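PDB 3RNR: stage II sporulation E family protein from Thermanaerovibrio acidaminovorans, which is of unknown function but probably acts as a metal-dependent PP2C-type serine/threonine protein phosphatase. Local coordinates for residues A55-H58 with R59-S62; G64-L67 with G68-G71. All coordinates share one frame; numbering follows the deposited sequence. Where two conformers were deposited one is given.

Contact 1: residues A55-H58 with R59-S62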
loop_
_atom_site.group_PDB
_atom_site.type_symbol
_atom_site.label_atom_id
_atom_site.label_comp_id
_atom_site.label_asym_id
_atom_site.label_seq_id
_atom_site.Cartn_x
_atom_site.Cartn_y
_atom_site.Cartn_z
ATOM N N ALA B 55 5.320 -11.111 14.470
ATOM C CA ALA B 55 4.615 -11.114 15.741
ATOM C C ALA B 55 3.115 -11.332 15.520
ATOM O O ALA B 55 2.475 -12.085 16.260
ATOM C CB ALA B 55 4.881 -9.816 16.519
ATOM N N ALA B 56 2.564 -10.695 14.486
ATOM C CA ALA B 56 1.134 -10.798 14.200
ATOM C C ALA B 56 0.719 -12.191 13.748
ATOM O O ALA B 56 -0.297 -12.720 14.196
ATOM C CB ALA B 56 0.707 -9.760 13.159
ATOM N N VAL B 57 1.488 -12.779 12.840
ATOM C CA VAL B 57 1.153 -14.116 12.363
ATOM C C VAL B 57 1.350 -15.152 13.478
ATOM O O VAL B 57 0.512 -16.034 13.680
ATOM C CB VAL B 57 1.941 -14.488 11.083
ATOM C CG1 VAL B 57 1.717 -15.950 10.719
ATOM C CG2 VAL B 57 1.493 -13.582 9.917
ATOM N N HIS B 58 2.449 -15.022 14.211
ATOM C CA HIS B 58 2.763 -15.943 15.305
ATOM C C HIS B 58 1.644 -15.952 16.361
ATOM O O HIS B 58 1.210 -17.010 16.832
ATOM C CB HIS B 58 4.099 -15.532 15.935
ATOM C CG HIS B 58 4.685 -16.549 16.867
ATOM N ND1 HIS B 58 4.167 -16.800 18.118
ATOM C CD2 HIS B 58 5.775 -17.347 16.744
ATOM C CE1 HIS B 58 4.899 -17.722 18.723
ATOM N NE2 HIS B 58 5.883 -18.068 17.909
ATOM N N ARG B 59 1.190 -14.760 16.723
ATOM C CA ARG B 59 0.150 -14.563 17.734
ATOM C C ARG B 59 -1.169 -15.194 17.270
ATOM O O ARG B 59 -1.782 -15.997 17.983
ATOM C CB ARG B 59 0.002 -13.051 17.967
ATOM C CG ARG B 59 -0.822 -12.574 19.157
ATOM C CD ARG B 59 -0.486 -11.090 19.489
ATOM N NE ARG B 59 -0.479 -10.201 18.312
ATOM C CZ ARG B 59 0.493 -9.332 18.005
ATOM N NH1 ARG B 59 1.559 -9.215 18.788
ATOM N NH2 ARG B 59 0.405 -8.573 16.911
ATOM N N TRP B 60 -1.594 -14.832 16.063
ATOM C CA TRP B 60 -2.790 -15.400 15.437
ATOM C C TRP B 60 -2.731 -16.935 15.263
ATOM O O TRP B 60 -3.693 -17.643 15.573
ATOM C CB TRP B 60 -3.017 -14.712 14.083
ATOM C CG TRP B 60 -3.992 -15.406 13.187
ATOM C CD1 TRP B 60 -5.357 -15.378 13.280
ATOM C CD2 TRP B 60 -3.683 -16.216 12.044
ATOM N NE1 TRP B 60 -5.913 -16.127 12.270
ATOM C CE2 TRP B 60 -4.909 -16.651 11.497
ATOM C CE3 TRP B 60 -2.491 -16.612 11.429
ATOM C CZ2 TRP B 60 -4.976 -17.472 10.370
ATOM C CZ3 TRP B 60 -2.558 -17.422 10.315
ATOM C CH2 TRP B 60 -3.793 -17.840 9.791
ATOM N N ALA B 61 -1.609 -17.445 14.763
ATOM C CA ALA B 61 -1.435 -18.883 14.569
ATOM C C ALA B 61 -1.529 -19.647 15.899
ATOM O O ALA B 61 -2.178 -20.689 15.989
ATOM C CB ALA B 61 -0.099 -19.167 13.881
ATOM N N SER B 62 -0.885 -19.115 16.930
ATOM C CA SER B 62 -0.906 -19.737 18.245
ATOM C C SER B 62 -2.342 -19.926 18.749
ATOM O O SER B 62 -2.756 -21.035 19.086
ATOM C CB SER B 62 -0.103 -18.898 19.239
ATOM O OG SER B 62 1.272 -18.920 18.910
#

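Contact 2: residues G64-L67 with G68-G71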
loop_
_atom_site.group_PDB
_atom_site.type_symbol
_atom_site.label_atom_id
_atom_site.label_comp_id
_atom_site.label_asym_id
_atom_site.label_seq_id
_atom_site.Cartn_x
_atom_site.Cartn_y
_atom_site.Cartn_z
ATOM N N GLY B 64 -4.969 -20.008 17.113
ATOM C CA GLY B 64 -5.662 -20.952 16.260
ATOM C C GLY B 64 -5.212 -22.381 16.511
ATOM O O GLY B 64 -5.705 -23.306 15.871
ATOM N N GLY B 65 -4.267 -22.559 17.433
ATOM C CA GLY B 65 -3.664 -23.864 17.685
ATOM C C GLY B 65 -2.875 -24.412 16.505
ATOM O O GLY B 65 -2.522 -25.588 16.467
ATOM N N ILE B 66 -2.678 -23.556 15.506
ATOM C CA ILE B 66 -1.944 -23.856 14.272
ATOM C C ILE B 66 -0.464 -23.416 14.120
ATOM O O ILE B 66 0.030 -23.363 12.995
ATOM C CB ILE B 66 -2.761 -23.544 13.001
ATOM C CG1 ILE B 66 -3.205 -22.087 12.975
ATOM C CG2 ILE B 66 -3.973 -24.463 12.922
ATOM C CD1 ILE B 66 -3.948 -21.737 11.701
ATOM N N LEU B 67 0.176 -22.934 15.184
ATOM C CA LEU B 67 1.519 -22.358 15.046
ATOM C C LEU B 67 2.471 -23.280 14.297
ATOM O O LEU B 67 2.585 -24.458 14.611
ATOM C CB LEU B 67 2.113 -22.029 16.412
ATOM C CG LEU B 67 3.531 -21.442 16.394
ATOM C CD1 LEU B 67 3.559 -20.120 15.632
ATOM C CD2 LEU B 67 4.062 -21.254 17.817
ATOM N N GLY B 68 3.151 -22.733 13.292
ATOM C CA GLY B 68 4.114 -23.504 12.528
ATOM C C GLY B 68 3.480 -24.213 11.351
ATOM O O GLY B 68 4.170 -24.715 10.476
ATOM N N ARG B 69 2.153 -24.288 11.353
ATOM C CA ARG B 69 1.430 -24.939 10.263
ATOM C C ARG B 69 0.805 -23.986 9.238
ATOM O O ARG B 69 0.145 -24.424 8.287
ATOM C CB ARG B 69 0.394 -25.922 10.821
ATOM C CG ARG B 69 1.027 -27.122 11.510
ATOM C CD ARG B 69 0.054 -28.292 11.566
ATOM N NE ARG B 69 -1.081 -28.019 12.436
ATOM C CZ ARG B 69 -2.256 -28.631 12.345
ATOM N NH1 ARG B 69 -3.230 -28.317 13.185
ATOM N NH2 ARG B 69 -2.459 -29.550 11.410
ATOM N N THR B 70 1.006 -22.687 9.446
ATOM C CA THR B 70 0.477 -21.658 8.562
ATOM C C THR B 70 1.559 -20.569 8.483
ATOM O O THR B 70 2.314 -20.368 9.428
ATOM C CB THR B 70 -0.846 -21.055 9.117
ATOM O OG1 THR B 70 -1.330 -20.012 8.247
ATOM C CG2 THR B 70 -0.640 -20.505 10.514
ATOM N N GLY B 71 1.648 -19.865 7.369
ATOM C CA GLY B 71 2.686 -18.855 7.265
ATOM C C GLY B 71 2.669 -18.107 5.957
ATOM O O GLY B 71 1.857 -18.398 5.082
#

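Contact 1: residues A55-H58 with R59-S62
The carbonyl oxygen of His58 takes two hydrogen bonds from one residue a turn later: Ser62 N lies 3.0 Å from His58 O, and Ser62 OG donates to His58 O at 2.8 Å. The two donors come from opposite faces of the carbonyl plane, so amide and hydroxyl of one residue share the oxygen. The hydroxyl gets there because OG stands beside its own backbone N (chi1 -67°), the usual way a serine within a helix folds back on the preceding turn. The amide bond is one rung of the i to i+4 ladder, in which Ala61 N to Val57 O is shortest at 2.8 Å. Arg59, its chain bent at chi3 (48°), doubles back along the helix until Ala55 O lies over the centre of one guanidinium face, 3.8 Å above its plane, while Arg59 NH2 comes within 3.6 Å of Ala56 CA. On another flank, Val57 CG1 makes loose apolar contact with Trp60 CE3 at 4.3 Å. Within helix 46-63 of the alpha-beta-alpha sandwich, Val57 and Trp60 pack on helix 25-41, where Arg31 forms a cation-pi pair with the indole, and Ala61 rests on Thr70 of the loop leading into strand 72-80.

Contact 2: residues G64-L67 with G68-G71
Ile66 lays its CG1-CD1 arm over the methyl of Thr70, with Ile66 CD1 3.7 Å from Thr70 CG2, the two side chains crossing obliquely. Between them the chain reverses through a type II beta turn from Ile66 to Arg69, directly after the Schellman motif that ends helix 46-63, in which Gly65 takes the positive phi. Gly68 holds the third position of the beta turn with a positive phi of its own (89°), as is common for glycine in type II turns. Arg69 N closes the turn on Ile66 O at 2.8 Å, with an N-H...O angle of 153°. The CG1 branch of Ile66 sits between its own N and carbonyl carbon (chi1 57°), which carries CD1 to the threonine. In one of its two conformers Arg69 brings NH1 near Ile66 CG2, obliquely, where the turn is exposed. Ile66 also packs on Ile23, whose carbonyl oxygen accepts a hydrogen bond from Thr70 OG1, so the threonine offers its methyl to the isoleucine and its hydroxyl to a second loop. The isoleucine arm reaches past that methyl to the branch point of the threonine, Ile66 CD1 lying 4.1 Å from Thr70 CB.

How the contacts relate
Taken in series, the two contacts illustrate how a helix ends and its chain turns toward the next strand. Contact 1 belongs to the last turns of helix 46-63 and contact 2 to the loop that follows; their centres lie about 8 Å apart. Both are partly buried, with Val57 and Ala61 on the inner side of the first and Ile66 and Thr70 on that of the second, while each has an exposed arginine. Contact 1 repeats backbone bonds at regular spacing, whereas contact 2 has one turn-closing bond and relies on glycines for its bends. A probable hydrogen bond from Ile66 N to Ala61 O at 3.0 Å joins them, beside packing of Ala61 CB on Thr70 CG2.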